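Protein-glutamine gamma-glutamyltransferase 2 (Pagrus major, PDB 1G0D) is a transglutaminase that probably depends on calcium to join protein-bound glutamine side chains to primary amines, including lysine side chains, so cross-linking or modifying proteins. Local coordinates at residues Ala21-Glu26 with Arg36-Ser41; Arg31-Arg36 with His131-Pro136; Phe296-Asp301 with Phe391-Ala396; Gly304-Asp309 with Ala456-Thr461. One frame throughout, in Å; residues are numbered along the deposited sequence.

Contact 1. Residues Ala21-Glu26 with Arg36-Ser41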
loop_
_atom_site.group_PDB
_atom_site.type_symbol
_atom_site.label_atom_id
_atom_site.label_comp_id
_atom_site.label_asym_id
_atom_site.label_seq_id
_atom_site.Cartn_x
_atom_site.Cartn_y
_atom_site.Cartn_z
ATOM N N ALA A 21 6.996 -26.430 6.942
ATOM C CA ALA A 21 8.352 -26.003 7.214
ATOM C C ALA A 21 8.768 -24.731 6.469
ATOM O O ALA A 21 9.652 -23.993 6.901
ATOM C CB ALA A 21 9.310 -27.140 6.871
ATOM N N HIS A 22 8.138 -24.482 5.339
ATOM C CA HIS A 22 8.505 -23.321 4.582
ATOM C C HIS A 22 7.556 -22.142 4.773
ATOM O O HIS A 22 7.657 -21.143 4.065
ATOM C CB HIS A 22 8.625 -23.701 3.111
ATOM C CG HIS A 22 9.773 -24.621 2.822
ATOM N ND1 HIS A 22 10.944 -24.188 2.240
ATOM C CD2 HIS A 22 9.930 -25.949 3.020
ATOM C CE1 HIS A 22 11.772 -25.205 2.093
ATOM N NE2 HIS A 22 11.182 -26.287 2.557
ATOM N N ARG A 23 6.641 -22.243 5.727
ATOM C CA ARG A 23 5.702 -21.149 5.972
ATOM C C ARG A 23 4.930 -20.770 4.713
ATOM O O ARG A 23 4.772 -19.572 4.408
ATOM C CB ARG A 23 6.449 -19.913 6.477
ATOM C CG ARG A 23 7.619 -20.247 7.369
ATOM C CD ARG A 23 8.344 -19.009 7.812
ATOM N NE ARG A 23 9.032 -19.175 9.096
ATOM C CZ ARG A 23 10.273 -19.661 9.243
ATOM N NH1 ARG A 23 11.003 -20.052 8.192
ATOM N NH2 ARG A 23 10.815 -19.700 10.450
ATOM N N THR A 24 4.463 -21.777 3.981
ATOM C CA THR A 24 3.711 -21.540 2.759
ATOM C C THR A 24 2.392 -22.334 2.762
ATOM O O THR A 24 1.630 -22.267 1.798
ATOM C CB THR A 24 4.482 -21.992 1.536
ATOM O OG1 THR A 24 4.677 -23.389 1.650
ATOM C CG2 THR A 24 5.833 -21.350 1.421
ATOM N N ARG A 25 2.106 -23.068 3.834
ATOM C CA ARG A 25 0.895 -23.876 3.868
ATOM C C ARG A 25 -0.422 -23.158 3.998
ATOM O O ARG A 25 -1.446 -23.790 3.805
ATOM C CB ARG A 25 0.973 -24.941 4.943
ATOM C CG ARG A 25 0.671 -24.430 6.303
ATOM C CD ARG A 25 0.337 -25.601 7.188
ATOM N NE ARG A 25 -0.338 -25.172 8.398
ATOM C CZ ARG A 25 -0.724 -26.009 9.352
ATOM N NH1 ARG A 25 -0.495 -27.304 9.216
ATOM N NH2 ARG A 25 -1.337 -25.565 10.445
ATOM N N GLU A 26 -0.412 -21.859 4.322
ATOM C CA GLU A 26 -1.655 -21.073 4.423
ATOM C C GLU A 26 -2.207 -20.943 3.009
ATOM O O GLU A 26 -3.402 -20.906 2.804
ATOM C CB GLU A 26 -1.368 -19.675 4.939
ATOM C CG GLU A 26 -1.059 -19.660 6.351
ATOM C CD GLU A 26 -2.189 -20.242 7.106
ATOM O OE1 GLU A 26 -3.072 -19.465 7.508
ATOM O OE2 GLU A 26 -2.213 -21.480 7.290
ATOM N N ARG A 36 13.211 -20.367 -1.027
ATOM C CA ARG A 36 14.619 -20.611 -1.396
ATOM C C ARG A 36 15.677 -20.637 -0.314
ATOM O O ARG A 36 15.537 -20.009 0.714
ATOM C CB ARG A 36 15.064 -19.614 -2.471
ATOM C CG ARG A 36 15.317 -18.239 -1.976
ATOM C CD ARG A 36 15.244 -17.200 -3.114
ATOM N NE ARG A 36 15.797 -15.897 -2.699
ATOM C CZ ARG A 36 16.208 -14.942 -3.535
ATOM N NH1 ARG A 36 16.136 -15.119 -4.841
ATOM N NH2 ARG A 36 16.760 -13.829 -3.066
ATOM N N GLY A 37 16.750 -21.372 -0.561
ATOM C CA GLY A 37 17.827 -21.450 0.405
ATOM C C GLY A 37 17.557 -22.420 1.539
ATOM O O GLY A 37 18.404 -22.603 2.413
ATOM N N GLN A 38 16.376 -23.042 1.515
ATOM C CA GLN A 38 15.920 -24.001 2.529
ATOM C C GLN A 38 15.589 -25.334 1.827
ATOM O O GLN A 38 14.820 -25.376 0.869
ATOM C CB GLN A 38 14.681 -23.428 3.216
ATOM C CG GLN A 38 14.170 -24.218 4.389
ATOM C CD GLN A 38 12.931 -23.605 5.012
ATOM O OE1 GLN A 38 12.818 -22.385 5.086
ATOM N NE2 GLN A 38 11.987 -24.452 5.461
ATOM N N PRO A 39 16.125 -26.447 2.328
ATOM C CA PRO A 39 15.869 -27.739 1.702
ATOM C C PRO A 39 14.468 -28.275 1.825
ATOM O O PRO A 39 13.741 -27.920 2.748
ATOM C CB PRO A 39 16.862 -28.659 2.391
ATOM C CG PRO A 39 16.980 -28.074 3.754
ATOM C CD PRO A 39 16.963 -26.582 3.524
ATOM N N PHE A 40 14.084 -29.131 0.881
ATOM C CA PHE A 40 12.775 -29.757 0.938
ATOM C C PHE A 40 12.905 -31.255 0.595
ATOM O O PHE A 40 13.784 -31.631 -0.167
ATOM C CB PHE A 40 11.731 -28.995 0.067
ATOM C CG PHE A 40 12.089 -28.806 -1.406
ATOM C CD1 PHE A 40 12.927 -27.777 -1.817
ATOM C CD2 PHE A 40 11.521 -29.625 -2.392
ATOM C CE1 PHE A 40 13.201 -27.569 -3.193
ATOM C CE2 PHE A 40 11.784 -29.426 -3.745
ATOM C CZ PHE A 40 12.629 -28.394 -4.138
ATOM N N SER A 41 12.082 -32.120 1.200
ATOM C CA SER A 41 12.182 -33.565 0.942
ATOM C C SER A 41 10.945 -34.192 0.335
ATOM O O SER A 41 9.846 -34.040 0.848
ATOM C CB SER A 41 12.490 -34.315 2.222
ATOM O OG SER A 41 13.573 -33.725 2.878
HETATM O O HOH W 1 11.339 -20.202 5.486
#
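Gln38 and His22 illustrate how one amide can pack and bond at once. The two side chains reach tip to tip, and their planes lie only 12° apart, in a stack that puts Gln38 NE2 3.3 Å above the centre of the imidazole ring. Gln38 CG is anti to the backbone N (chi1 -174°) and the chain beyond it is extended, which carries the amide across to the end of helix 15-21. There Gln38 NE2 gives a hydrogen bond of 2.8 Å to Ala21 O, nearly straight at 161°; the acceptor lies in the amide plane, whereas the donor stands above the plane of the carbonyl. At the ring edge, His22 NE2 makes a weak bond of 3.0 Å to Pro39 O. Phe40 CB packs 3.7 Å from His22 NE2.

The other side of the amide is looser and wetter. Gln38 OE1 accepts from a water at 2.7 Å, and Arg23 NH1 donates to this water, also at 2.7 Å, in place of a direct hydrogen bond. Arg23 is the C-prime residue of the Schellman motif that ends the helix. An alanine in place of Gln38 would probably leave Ala21 O without this donor and open a gap over the His22 ring. With NE2 facing a carbonyl and OE1 facing a water that donates to it, the chemistry favours this orientation of the amide.

Contact 2. Residues Arg31-Arg36 with His131-Pro136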
loop_
_atom_site.group_PDB
_atom_site.type_symbol
_atom_site.label_atom_id
_atom_site.label_comp_id
_atom_site.label_asym_id
_atom_site.label_seq_id
_atom_site.Cartn_x
_atom_site.Cartn_y
_atom_site.Cartn_z
ATOM N N ARG A 31 -0.401 -28.766 -2.748
ATOM C CA ARG A 31 0.661 -28.579 -3.735
ATOM C C ARG A 31 1.907 -28.035 -3.061
ATOM O O ARG A 31 1.813 -27.201 -2.155
ATOM C CB ARG A 31 0.234 -27.664 -4.874
ATOM C CG ARG A 31 -0.519 -26.455 -4.462
ATOM C CD ARG A 31 -0.779 -25.592 -5.710
ATOM N NE ARG A 31 -1.413 -24.320 -5.360
ATOM C CZ ARG A 31 -1.388 -23.249 -6.133
ATOM N NH1 ARG A 31 -1.988 -22.136 -5.726
ATOM N NH2 ARG A 31 -0.774 -23.301 -7.314
ATOM N N LEU A 32 3.068 -28.518 -3.506
ATOM C CA LEU A 32 4.340 -28.120 -2.930
ATOM C C LEU A 32 4.719 -26.685 -3.239
ATOM O O LEU A 32 4.984 -26.347 -4.380
ATOM C CB LEU A 32 5.450 -29.061 -3.418
ATOM C CG LEU A 32 6.880 -28.878 -2.889
ATOM C CD1 LEU A 32 6.967 -29.142 -1.392
ATOM C CD2 LEU A 32 7.791 -29.840 -3.612
ATOM N N ILE A 33 4.709 -25.833 -2.212
ATOM C CA ILE A 33 5.098 -24.429 -2.330
ATOM C C ILE A 33 6.241 -24.240 -1.315
ATOM O O ILE A 33 6.054 -24.266 -0.102
ATOM C CB ILE A 33 3.950 -23.512 -2.002
ATOM C CG1 ILE A 33 2.724 -23.926 -2.810
ATOM C CG2 ILE A 33 4.388 -22.097 -2.270
ATOM C CD1 ILE A 33 1.443 -23.317 -2.350
ATOM N N VAL A 34 7.420 -24.010 -1.856
ATOM C CA VAL A 34 8.661 -23.935 -1.109
ATOM C C VAL A 34 9.344 -22.546 -1.094
ATOM O O VAL A 34 9.039 -21.735 -1.940
ATOM C CB VAL A 34 9.510 -25.057 -1.785
ATOM C CG1 VAL A 34 10.880 -24.559 -2.249
ATOM C CG2 VAL A 34 9.500 -26.287 -0.896
ATOM N N ARG A 35 10.233 -22.252 -0.140
ATOM C CA ARG A 35 10.971 -20.961 -0.123
ATOM C C ARG A 35 12.466 -21.279 -0.399
ATOM O O ARG A 35 12.930 -22.359 -0.052
ATOM C CB ARG A 35 10.802 -20.246 1.220
ATOM C CG ARG A 35 9.340 -20.013 1.573
ATOM C CD ARG A 35 9.149 -18.957 2.642
ATOM N NE ARG A 35 7.730 -18.691 2.886
ATOM C CZ ARG A 35 7.050 -17.598 2.491
ATOM N NH1 ARG A 35 7.627 -16.626 1.790
ATOM N NH2 ARG A 35 5.775 -17.458 2.835
ATOM N N ARG A 36 13.211 -20.367 -1.027
ATOM C CA ARG A 36 14.619 -20.611 -1.396
ATOM C C ARG A 36 15.677 -20.637 -0.314
ATOM O O ARG A 36 15.537 -20.009 0.714
ATOM C CB ARG A 36 15.064 -19.614 -2.471
ATOM C CG ARG A 36 15.317 -18.239 -1.976
ATOM C CD ARG A 36 15.244 -17.200 -3.114
ATOM N NE ARG A 36 15.797 -15.897 -2.699
ATOM C CZ ARG A 36 16.208 -14.942 -3.535
ATOM N NH1 ARG A 36 16.136 -15.119 -4.841
ATOM N NH2 ARG A 36 16.760 -13.829 -3.066
ATOM N N HIS A 131 6.325 -24.367 -6.524
ATOM C CA HIS A 131 6.579 -22.945 -6.628
ATOM C C HIS A 131 7.655 -22.524 -5.657
ATOM O O HIS A 131 7.769 -23.071 -4.573
ATOM C CB HIS A 131 5.317 -22.183 -6.323
ATOM C CG HIS A 131 4.321 -22.205 -7.430
ATOM N ND1 HIS A 131 3.322 -23.150 -7.510
ATOM C CD2 HIS A 131 4.134 -21.370 -8.475
ATOM C CE1 HIS A 131 2.562 -22.894 -8.557
ATOM N NE2 HIS A 131 3.033 -21.818 -9.160
ATOM N N MET A 132 8.439 -21.539 -6.043
ATOM C CA MET A 132 9.515 -21.066 -5.195
ATOM C C MET A 132 9.370 -19.568 -4.910
ATOM O O MET A 132 9.251 -18.764 -5.835
ATOM C CB MET A 132 10.846 -21.336 -5.880
ATOM C CG MET A 132 12.028 -20.787 -5.127
ATOM S SD MET A 132 12.666 -21.976 -3.931
ATOM C CE MET A 132 13.407 -23.191 -5.006
ATOM N N LEU A 133 9.391 -19.212 -3.629
ATOM C CA LEU A 133 9.260 -17.831 -3.152
ATOM C C LEU A 133 10.568 -17.318 -2.489
ATOM O O LEU A 133 11.526 -18.057 -2.319
ATOM C CB LEU A 133 8.132 -17.754 -2.113
ATOM C CG LEU A 133 6.652 -17.983 -2.442
ATOM C CD1 LEU A 133 6.410 -18.276 -3.899
ATOM C CD2 LEU A 133 6.185 -19.078 -1.592
ATOM N N PHE A 134 10.584 -16.045 -2.107
ATOM C CA PHE A 134 11.735 -15.435 -1.458
ATOM C C PHE A 134 11.757 -15.985 -0.019
ATOM O O PHE A 134 10.722 -16.346 0.523
ATOM C CB PHE A 134 11.563 -13.904 -1.454
ATOM C CG PHE A 134 11.917 -13.251 -2.765
ATOM C CD1 PHE A 134 10.923 -12.773 -3.619
ATOM C CD2 PHE A 134 13.238 -13.159 -3.178
ATOM C CE1 PHE A 134 11.248 -12.228 -4.868
ATOM C CE2 PHE A 134 13.575 -12.615 -4.429
ATOM C CZ PHE A 134 12.587 -12.155 -5.270
ATOM N N ASN A 135 12.931 -16.029 0.609
ATOM C CA ASN A 135 13.065 -16.568 1.960
ATOM C C ASN A 135 13.741 -15.611 2.923
ATOM O O ASN A 135 14.955 -15.684 3.107
ATOM C CB ASN A 135 13.903 -17.833 1.911
ATOM C CG ASN A 135 13.609 -18.747 3.047
ATOM O OD1 ASN A 135 12.955 -18.350 4.008
ATOM N ND2 ASN A 135 14.074 -19.986 2.963
ATOM N N PRO A 136 12.978 -14.688 3.542
ATOM C CA PRO A 136 13.581 -13.746 4.488
ATOM C C PRO A 136 13.996 -14.375 5.810
ATOM O O PRO A 136 14.520 -13.680 6.669
ATOM C CB PRO A 136 12.506 -12.672 4.694
ATOM C CG PRO A 136 11.266 -13.229 4.191
ATOM C CD PRO A 136 11.548 -14.437 3.338
HETATM O O HOH W 2 2.605 -25.797 -6.304
#
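Asn135 ND2 donates to Arg36 O at 2.7 Å, the shortest polar bond between Arg31-Arg36 and His131-Pro136; the oxygen lies in the Asn135 amide plane, but the donor sits above the carbonyl plane. It follows a parallel ladder, in which Leu32 O and Val34 O accept from His131 N and Leu133 N, while His131 O and Leu133 O accept from Val34 N and Arg36 N. A water joins Leu32 O to His131 ND1.

Ile33 CG2 meets Leu133 CD2 at 3.6 Å on one face of the sheet, and Val34 CG1 meets Met132 SD at 3.6 Å on the other. Arg36 CG lies between the backbone N and the carbonyl carbon (chi1 75°), and the extended chain runs beside Phe134, whose CD2 lies 3.5 Å above the centre of the guanidinium, the planes 71° apart. Its charge pairs with Asp141. An alanine at Arg36 would probably leave Asp141 without its ionic mate and a gap beside the Phe134 ring. Arg35 turns NE to His22 O and NH2 to Arg23 O, while NH1 bonds weakly to Phe134 O. Such pairing of the short outermost strand 33-35 with the long strand 121-133 belongs to the N-terminal beta-sandwich of transglutaminases.

Contact 3. Residues Phe296-Asp301 with Phe391-Ala396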
loop_
_atom_site.group_PDB
_atom_site.type_symbol
_atom_site.label_atom_id
_atom_site.label_comp_id
_atom_site.label_asym_id
_atom_site.label_seq_id
_atom_site.Cartn_x
_atom_site.Cartn_y
_atom_site.Cartn_z
ATOM N N PHE A 296 2.069 12.403 5.287
ATOM C CA PHE A 296 1.069 13.469 5.352
ATOM C C PHE A 296 1.725 14.760 4.841
ATOM O O PHE A 296 2.892 15.008 5.109
ATOM C CB PHE A 296 0.523 13.582 6.769
ATOM C CG PHE A 296 -0.373 12.412 7.151
ATOM C CD1 PHE A 296 -1.717 12.389 6.775
ATOM C CD2 PHE A 296 0.130 11.331 7.873
ATOM C CE1 PHE A 296 -2.553 11.303 7.106
ATOM C CE2 PHE A 296 -0.706 10.231 8.210
ATOM C CZ PHE A 296 -2.046 10.226 7.823
ATOM N N ALA A 297 0.981 15.567 4.080
ATOM C CA ALA A 297 1.527 16.780 3.459
ATOM C C ALA A 297 2.598 16.259 2.470
ATOM O O ALA A 297 3.813 16.422 2.644
ATOM C CB ALA A 297 2.142 17.720 4.527
ATOM N N SER A 298 2.109 15.603 1.425
ATOM C CA SER A 298 2.962 15.009 0.420
ATOM C C SER A 298 3.328 15.860 -0.763
ATOM O O SER A 298 2.476 16.229 -1.537
ATOM C CB SER A 298 2.294 13.766 -0.110
ATOM O OG SER A 298 3.061 12.641 0.248
ATOM N N ALA A 299 4.603 16.148 -0.935
ATOM C CA ALA A 299 5.020 16.923 -2.096
ATOM C C ALA A 299 5.096 16.062 -3.369
ATOM O O ALA A 299 6.100 16.067 -4.095
ATOM C CB ALA A 299 6.345 17.564 -1.836
ATOM N N HIS A 300 4.019 15.343 -3.660
ATOM C CA HIS A 300 3.985 14.508 -4.861
ATOM C C HIS A 300 3.952 15.314 -6.159
ATOM O O HIS A 300 4.609 14.984 -7.149
ATOM C CB HIS A 300 2.758 13.622 -4.846
ATOM C CG HIS A 300 2.783 12.590 -5.914
ATOM N ND1 HIS A 300 3.757 11.614 -5.977
ATOM C CD2 HIS A 300 1.972 12.383 -6.977
ATOM C CE1 HIS A 300 3.542 10.850 -7.033
ATOM N NE2 HIS A 300 2.466 11.295 -7.657
ATOM N N ASP A 301 3.111 16.345 -6.119
ATOM C CA ASP A 301 2.808 17.316 -7.184
ATOM C C ASP A 301 3.983 18.040 -7.828
ATOM O O ASP A 301 3.957 18.376 -9.008
ATOM C CB ASP A 301 1.935 18.389 -6.570
ATOM C CG ASP A 301 2.523 18.915 -5.239
ATOM O OD1 ASP A 301 2.309 18.250 -4.206
ATOM O OD2 ASP A 301 3.204 19.978 -5.215
ATOM N N PHE A 391 12.967 11.944 -2.453
ATOM C CA PHE A 391 13.473 12.900 -1.480
ATOM C C PHE A 391 12.554 14.156 -1.525
ATOM O O PHE A 391 12.319 14.799 -0.503
ATOM C CB PHE A 391 14.924 13.261 -1.841
ATOM C CG PHE A 391 15.577 14.223 -0.883
ATOM C CD1 PHE A 391 15.414 15.599 -1.026
ATOM C CD2 PHE A 391 16.356 13.764 0.161
ATOM C CE1 PHE A 391 16.017 16.487 -0.145
ATOM C CE2 PHE A 391 16.963 14.657 1.047
ATOM C CZ PHE A 391 16.788 16.010 0.893
ATOM N N ALA A 392 12.016 14.497 -2.702
ATOM C CA ALA A 392 11.150 15.683 -2.847
ATOM C C ALA A 392 9.841 15.491 -2.149
ATOM O O ALA A 392 9.317 16.381 -1.494
ATOM C CB ALA A 392 10.881 15.977 -4.307
ATOM N N GLU A 393 9.306 14.301 -2.324
ATOM C CA GLU A 393 8.035 13.910 -1.740
ATOM C C GLU A 393 7.907 14.262 -0.257
ATOM O O GLU A 393 6.860 14.664 0.247
ATOM C CB GLU A 393 7.899 12.394 -1.926
ATOM C CG GLU A 393 6.749 11.758 -1.206
ATOM C CD GLU A 393 5.466 11.955 -1.951
ATOM O OE1 GLU A 393 4.461 12.268 -1.277
ATOM O OE2 GLU A 393 5.468 11.799 -3.206
ATOM N N VAL A 394 9.025 14.124 0.416
ATOM C CA VAL A 394 9.135 14.286 1.839
ATOM C C VAL A 394 9.910 15.572 2.254
ATOM O O VAL A 394 9.860 15.973 3.415
ATOM C CB VAL A 394 9.782 12.917 2.302
ATOM C CG1 VAL A 394 11.176 13.097 2.759
ATOM C CG2 VAL A 394 8.938 12.235 3.273
ATOM N N ASN A 395 10.564 16.248 1.304
ATOM C CA ASN A 395 11.364 17.446 1.596
ATOM C C ASN A 395 11.155 18.736 0.794
ATOM O O ASN A 395 11.668 19.778 1.188
ATOM C CB ASN A 395 12.829 17.097 1.454
ATOM C CG ASN A 395 13.327 16.252 2.588
ATOM O OD1 ASN A 395 13.081 16.565 3.739
ATOM N ND2 ASN A 395 14.026 15.169 2.277
ATOM N N ALA A 396 10.433 18.680 -0.326
ATOM C CA ALA A 396 10.222 19.860 -1.189
ATOM C C ALA A 396 9.834 21.147 -0.466
ATOM O O ALA A 396 8.999 21.109 0.431
ATOM C CB ALA A 396 9.163 19.548 -2.276
#
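The His300 ring meets Glu393 at its edge: ND1 donates to OE2 at 3.3 Å with an angle of 152°, the oxygen lying close to the ring plane and accepting the N-H on its syn lone pair. Ring and carboxylate are turned 39° against each other. Around the same imidazole, Trp329 packs edge-to-face and the ring of His332 also meets it. The Phe391 ring has Asn395 ND2 over the centre of one face, 3.1 Å above the plane, and that nitrogen also makes a weak bond to Phe391 O. Asn395 is a probable calcium ligand, as in related enzymes; its OD1 is held by Tyr453 and Lys441.

The setting is the papain-like catalytic core of transglutaminases, where Cys272, His332 and Asp355 form the active site. Just past the corner at Phe296-Ala297, near the end of strand 290-298, the chain meets the C-terminal end of helix 387-395, and the side chain of Glu393 lies about 4 Å from that of Asp355. Glu393 starts with CG anti to the backbone N and then bends at chi2 (80°), which brings CD round toward Ser298 and His300. The approach of its OE1 to Ser298 OG is too close in the model and so doubtful; Ser298 OG appears to bond to Asn295 ND2.

Ala299, the centre of an inverse gamma turn, donates from N to Glu393 O at 2.9 Å. Its CB sits 3.2 Å from Ala392 O, a carbonyl that already accepts from Asn395 N and Ala396 N, and 3.5 Å from Ala396 CB.

Contact 4. Residues Gly304-Asp309 with Ala456-Thr461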
loop_
_atom_site.group_PDB
_atom_site.type_symbol
_atom_site.label_atom_id
_atom_site.label_comp_id
_atom_site.label_asym_id
_atom_site.label_seq_id
_atom_site.Cartn_x
_atom_site.Cartn_y
_atom_site.Cartn_z
ATOM N N GLY A 304 9.584 16.283 -8.426
ATOM C CA GLY A 304 10.993 16.299 -8.142
ATOM C C GLY A 304 11.682 17.595 -7.844
ATOM O O GLY A 304 12.852 17.538 -7.525
ATOM N N ASN A 305 11.013 18.734 -7.930
ATOM C CA ASN A 305 11.675 19.996 -7.634
ATOM C C ASN A 305 11.673 20.376 -6.176
ATOM O O ASN A 305 10.634 20.496 -5.560
ATOM C CB ASN A 305 11.045 21.098 -8.435
ATOM C CG ASN A 305 11.468 21.044 -9.836
ATOM O OD1 ASN A 305 12.542 21.524 -10.173
ATOM N ND2 ASN A 305 10.653 20.418 -10.681
ATOM N N LEU A 306 12.850 20.621 -5.633
ATOM C CA LEU A 306 12.969 20.933 -4.216
ATOM C C LEU A 306 12.613 22.369 -3.862
ATOM O O LEU A 306 12.568 22.735 -2.680
ATOM C CB LEU A 306 14.390 20.590 -3.742
ATOM C CG LEU A 306 14.777 19.181 -3.252
ATOM C CD1 LEU A 306 13.717 18.162 -3.565
ATOM C CD2 LEU A 306 16.074 18.771 -3.891
ATOM N N SER A 307 12.335 23.163 -4.891
ATOM C CA SER A 307 11.986 24.574 -4.724
ATOM C C SER A 307 10.869 25.037 -5.616
ATOM O O SER A 307 10.994 25.091 -6.843
ATOM C CB SER A 307 13.176 25.459 -5.002
ATOM O OG SER A 307 13.749 25.821 -3.777
ATOM N N VAL A 308 9.764 25.373 -4.988
ATOM C CA VAL A 308 8.631 25.854 -5.725
ATOM C C VAL A 308 8.097 27.135 -5.079
ATOM O O VAL A 308 7.943 27.234 -3.856
ATOM C CB VAL A 308 7.520 24.740 -5.774
ATOM C CG1 VAL A 308 6.187 25.305 -6.279
ATOM C CG2 VAL A 308 8.013 23.577 -6.649
ATOM N N ASP A 309 7.885 28.143 -5.900
ATOM C CA ASP A 309 7.302 29.357 -5.406
ATOM C C ASP A 309 5.884 29.268 -5.973
ATOM O O ASP A 309 5.679 29.052 -7.158
ATOM C CB ASP A 309 8.120 30.538 -5.904
ATOM C CG ASP A 309 9.503 30.590 -5.238
ATOM O OD1 ASP A 309 9.571 30.826 -4.016
ATOM O OD2 ASP A 309 10.528 30.377 -5.915
ATOM N N ALA A 456 21.917 17.950 -0.711
ATOM C CA ALA A 456 20.967 17.534 -1.725
ATOM C C ALA A 456 20.342 18.622 -2.579
ATOM O O ALA A 456 19.666 18.330 -3.591
ATOM C CB ALA A 456 19.885 16.713 -1.061
ATOM N N GLY A 457 20.542 19.869 -2.169
ATOM C CA GLY A 457 19.970 20.972 -2.919
ATOM C C GLY A 457 18.610 21.463 -2.435
ATOM O O GLY A 457 17.875 22.084 -3.211
ATOM N N ARG A 458 18.246 21.183 -1.181
ATOM C CA ARG A 458 16.967 21.651 -0.638
ATOM C C ARG A 458 17.285 23.041 -0.149
ATOM O O ARG A 458 18.203 23.179 0.667
ATOM C CB ARG A 458 16.558 20.804 0.558
ATOM C CG ARG A 458 15.124 20.388 0.563
ATOM C CD ARG A 458 14.214 21.532 0.263
ATOM N NE ARG A 458 14.353 22.618 1.215
ATOM C CZ ARG A 458 13.599 22.764 2.299
ATOM N NH1 ARG A 458 13.807 23.790 3.100
ATOM N NH2 ARG A 458 12.646 21.893 2.594
ATOM N N ARG A 459 16.575 24.070 -0.624
ATOM C CA ARG A 459 16.891 25.428 -0.161
ATOM C C ARG A 459 16.735 25.445 1.342
ATOM O O ARG A 459 15.837 24.813 1.884
ATOM C CB ARG A 459 16.014 26.513 -0.842
ATOM C CG ARG A 459 14.502 26.290 -0.821
ATOM C CD ARG A 459 13.767 27.486 -1.417
ATOM N NE ARG A 459 12.343 27.224 -1.620
ATOM C CZ ARG A 459 11.580 27.875 -2.499
ATOM N NH1 ARG A 459 12.107 28.828 -3.262
ATOM N NH2 ARG A 459 10.286 27.584 -2.609
ATOM N N VAL A 460 17.627 26.149 2.021
ATOM C CA VAL A 460 17.571 26.146 3.456
ATOM C C VAL A 460 17.657 27.494 4.115
ATOM O O VAL A 460 18.726 27.961 4.506
ATOM C CB VAL A 460 18.649 25.196 4.053
ATOM C CG1 VAL A 460 20.059 25.713 3.770
ATOM C CG2 VAL A 460 18.399 25.025 5.546
ATOM N N THR A 461 16.480 28.090 4.239
ATOM C CA THR A 461 16.245 29.390 4.871
ATOM C C THR A 461 16.928 29.627 6.258
ATOM O O THR A 461 17.218 28.644 6.977
ATOM C CB THR A 461 14.686 29.610 4.998
ATOM O OG1 THR A 461 13.977 28.449 4.498
ATOM C CG2 THR A 461 14.248 30.869 4.197
#
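Arg459 reaches across to Ser307, Val308 and Asp309 on strand 307-312, which belongs to the catalytic core of the transglutaminase and is the outermost strand of a mixed sheet in which it pairs in parallel with strand 397-403. From CB, the side chain sets off with CG between the backbone N and the carbonyl carbon (chi1 51°), then runs extended to NE. CB, CG and CD pass Ser307 OG, whose place is unsure because it lies too near CD in the model. NE turns to a partner outside the two segments, forming a salt bridge with Asp397, a probable calcium ligand, as in related enzymes. At CZ the guanidinium has Ser307 CB 3.7 Å above its plane, over the centre of one face. Its edge takes the polar partners: NH2 makes a weak, strongly bent bond to Val308 O (2.7 Å, 118°), and NH1 forms a long salt bridge with Asp309, 3.3 Å to OD1. Asp309 OD1 is shared with Trp401 NE1, so neither charged group depends on the other alone.

Nearer the end of helix 447-456, Leu306 packs on backbone carbonyls and on the Arg458 chain. Leu306 CD2 approaches Ala456 O at 3.6 Å, its CB lies 3.8 Å from Gly457 O, and its CG meets Arg458 CG at 4.0 Å. Gly457 takes a positive phi as the chain leaves the helix. Arg458 then bends at chi2 and chi3, and its guanidinium grips the next residue side-on, with Arg459 O in the guanidinium plane, 2.7 Å from Arg458 NE and 2.6 Å from Arg458 NH1.

How the contacts relate
The four contacts fall into two touching pairs set far apart in the molecule. Contacts 1 and 2 share Arg36 and the N-terminal beta-sandwich, and His22 O bonds to Arg35 NE between them; contacts 3 and 4 meet in the catalytic core, where Asn395 O accepts from Arg458 NH2 and Ala392 packs on Leu306. Centres of contacts 1 and 3 are about 40 Å apart. Each pair sets a buried contact beside a more open one. Buried contact 2 relies on a strand ladder and buried contact 3 on a histidine-carboxylate bond near the active site, whereas partly buried contact 1 admits a bridging water and surface contact 4 uses a weak salt bridge whose charges have further partners.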